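Local coordinates for sterol carrier protein 2 (Thermus thermophilus, PDB 2CX7) that probably binds sterols or other lipids and carries them between membranes, at residues Tyr12-Lys15 with Leu16-Glu20. Numbering follows the deposited sequence.
Sequences YCRK and LNESE
Leu-16 lays CD1 over one face of the Tyr-12 ring, 4.0 Å from the ring centroid and offset toward the rim, a CH-pi contact one helical turn apart. Its CG packs 3.8 Å from Tyr-12 CE1; Tyr-12 has CG anti to the backbone N (chi1 -177°), which brings the CE1 side of the ring to this branch point. Leu-16 also touches Leu-55 of strand 49-56 and Val-125 of helix 116-127, whose Leu-122 O holds the Tyr-12 hydroxyl. Cutting Leu-16 back to an alanine would probably leave that ring face without its methyl cover and open a gap against Leu-55 and Val-125.

Backbone bonds run from Leu-16 N to Tyr-12 O (2.9 Å) and from Asn-17 N to Cys-13 O (3.0 Å). They belong to the last turns of helix 6-17, which the Cys-13 to Cys-60 disulfide and an Asn-17 OD1 bond to Cys-60 N tie to strand 59-67 of the SCP-2 sheet. Beyond, Glu-18 N makes only weak bonds to Arg-14 O and Lys-15 O, and Ser-19 OG N-caps the next helix at Tyr-22 N.

On the exposed side, Glu-18 OE2 forms a long salt bridge to Arg-14 NE (3.3 Å), carboxylate and guanidinium planes 47° apart. Glu-18 OE1 accepts from a water (2.8 Å) that in turn accepts from Lys-15 NZ.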
ATOM      1  N   TYR A  12       4.583  -9.631  -1.613  1.00 16.88           N
ATOM      2  CA  TYR A  12       4.859  -8.202  -1.755  1.00 19.37           C
ATOM      3  C   TYR A  12       5.990  -7.782  -0.813  1.00 18.23           C
ATOM      4  O   TYR A  12       6.913  -7.077  -1.217  1.00 19.82           O
ATOM      5  CB  TYR A  12       3.583  -7.416  -1.462  1.00 19.75           C
ATOM      6  CG  TYR A  12       3.682  -5.917  -1.629  1.00 15.14           C
ATOM      7  CD1 TYR A  12       4.518  -5.347  -2.591  1.00 13.19           C
ATOM      8  CD2 TYR A  12       2.860  -5.071  -0.884  1.00 21.58           C
ATOM      9  CE1 TYR A  12       4.526  -3.970  -2.812  1.00 13.06           C
ATOM     10  CE2 TYR A  12       2.858  -3.700  -1.096  1.00 20.32           C
ATOM     11  CZ  TYR A  12       3.686  -3.155  -2.062  1.00 20.08           C
ATOM     12  OH  TYR A  12       3.633  -1.804  -2.304  1.00 19.38           O
ATOM     13  N   CYS A  13       5.918  -8.224   0.438  1.00 17.39           N
ATOM     14  CA  CYS A  13       6.955  -7.894   1.421  1.00 20.72           C
ATOM     15  C   CYS A  13       8.295  -8.387   0.896  1.00 18.80           C
ATOM     16  O   CYS A  13       9.288  -7.664   0.936  1.00 17.70           O
ATOM     17  CB  CYS A  13       6.633  -8.548   2.765  1.00 20.12           C
ATOM     18  SG  CYS A  13       7.541  -7.973   4.256  1.00 25.41           S
ATOM     19  N   ARG A  14       8.320  -9.612   0.378  1.00 21.94           N
ATOM     20  CA  ARG A  14       9.548 -10.175  -0.166  1.00 20.10           C
ATOM     21  C   ARG A  14      10.059  -9.352  -1.343  1.00 21.30           C
ATOM     22  O   ARG A  14      11.251  -9.056  -1.426  1.00 19.90           O
ATOM     23  CB  ARG A  14       9.313 -11.623  -0.613  1.00 29.41           C
ATOM     24  CG  ARG A  14      10.559 -12.295  -1.143  1.00 30.85           C
ATOM     25  CD  ARG A  14      10.296 -13.735  -1.548  1.00 35.23           C
ATOM     26  NE  ARG A  14      11.527 -14.400  -1.959  1.00 40.34           N
ATOM     27  CZ  ARG A  14      11.576 -15.591  -2.548  1.00 48.74           C
ATOM     28  NH1 ARG A  14      10.455 -16.260  -2.798  1.00 47.29           N
ATOM     29  NH2 ARG A  14      12.746 -16.113  -2.892  1.00 48.66           N
ATOM     30  N   LYS A  15       9.161  -8.979  -2.254  1.00 19.92           N
ATOM     31  CA  LYS A  15       9.546  -8.186  -3.418  1.00 17.66           C
ATOM     32  C   LYS A  15      10.128  -6.837  -3.008  1.00 17.52           C
ATOM     33  O   LYS A  15      11.063  -6.338  -3.637  1.00 17.64           O
ATOM     34  CB  LYS A  15       8.346  -7.963  -4.340  1.00 23.70           C
ATOM     35  CG  LYS A  15       8.154  -9.047  -5.386  1.00 33.01           C
ATOM     36  CD  LYS A  15       9.279  -9.032  -6.418  1.00 34.89           C
ATOM     37  CE  LYS A  15       8.961  -9.977  -7.572  1.00 42.61           C
ATOM     38  NZ  LYS A  15       9.973  -9.922  -8.668  1.00 39.44           N
ATOM     39  N   LEU A  16       9.566  -6.244  -1.961  1.00 17.58           N
ATOM     40  CA  LEU A  16      10.067  -4.962  -1.474  1.00 13.90           C
ATOM     41  C   LEU A  16      11.468  -5.134  -0.902  1.00 15.04           C
ATOM     42  O   LEU A  16      12.317  -4.277  -1.073  1.00 14.89           O
ATOM     43  CB  LEU A  16       9.138  -4.392  -0.396  1.00 15.59           C
ATOM     44  CG  LEU A  16       7.798  -3.824  -0.881  1.00 13.67           C
ATOM     45  CD1 LEU A  16       6.930  -3.496   0.321  1.00 14.66           C
ATOM     46  CD2 LEU A  16       8.041  -2.561  -1.734  1.00 11.31           C
ATOM     47  N   ASN A  17      11.709  -6.243  -0.212  1.00 16.13           N
ATOM     48  CA  ASN A  17      13.033  -6.466   0.348  1.00 16.62           C
ATOM     49  C   ASN A  17      14.057  -6.744  -0.747  1.00 17.35           C
ATOM     50  O   ASN A  17      15.242  -6.562  -0.536  1.00 17.07           O
ATOM     51  CB  ASN A  17      13.010  -7.615   1.368  1.00 14.72           C
ATOM     52  CG  ASN A  17      12.445  -7.186   2.714  1.00 17.20           C
ATOM     53  OD1 ASN A  17      12.793  -6.122   3.231  1.00 20.23           O
ATOM     54  ND2 ASN A  17      11.579  -8.004   3.286  1.00 15.96           N
ATOM     55  N   GLU A  18      13.588  -7.156  -1.923  1.00 16.70           N
ATOM     56  CA  GLU A  18      14.470  -7.465  -3.045  1.00 18.84           C
ATOM     57  C   GLU A  18      14.659  -6.264  -3.967  1.00 20.08           C
ATOM     58  O   GLU A  18      15.448  -6.308  -4.916  1.00 21.69           O
ATOM     59  CB  GLU A  18      13.890  -8.640  -3.847  1.00 22.13           C
ATOM     60  CG  GLU A  18      13.654  -9.885  -3.012  1.00 26.57           C
ATOM     61  CD  GLU A  18      12.918 -10.979  -3.771  1.00 32.67           C
ATOM     62  OE1 GLU A  18      11.973 -10.657  -4.523  1.00 35.62           O
ATOM     63  OE2 GLU A  18      13.276 -12.157  -3.602  1.00 29.58           O
ATOM     64  N   SER A  19      13.945  -5.179  -3.685  1.00 18.71           N
ATOM     65  CA  SER A  19      14.024  -3.985  -4.524  1.00 20.99           C
ATOM     66  C   SER A  19      15.027  -2.947  -4.046  1.00 19.94           C
ATOM     67  O   SER A  19      14.799  -2.277  -3.043  1.00 17.07           O
ATOM     68  CB  SER A  19      12.643  -3.327  -4.628  1.00 17.08           C
ATOM     69  OG  SER A  19      12.715  -2.078  -5.298  1.00 17.12           O
ATOM     70  N   GLU A  20      16.134  -2.811  -4.770  1.00 22.33           N
ATOM     71  CA  GLU A  20      17.144  -1.822  -4.416  1.00 23.11           C
ATOM     72  C   GLU A  20      16.590  -0.400  -4.552  1.00 21.96           C
ATOM     73  O   GLU A  20      16.985   0.492  -3.806  1.00 19.14           O
ATOM     74  CB  GLU A  20      18.375  -1.960  -5.314  1.00 24.18           C
ATOM     75  CG  GLU A  20      19.175  -3.220  -5.098  1.00 33.12           C
ATOM     76  CD  GLU A  20      20.213  -3.435  -6.180  1.00 42.93           C
ATOM     77  OE1 GLU A  20      19.813  -3.759  -7.319  1.00 51.50           O
ATOM     78  OE2 GLU A  20      21.422  -3.275  -5.900  1.00 42.62           O
TER
HETATM   79  O   HOH W   1      12.607  -9.436  -6.977  1.00 36.54           O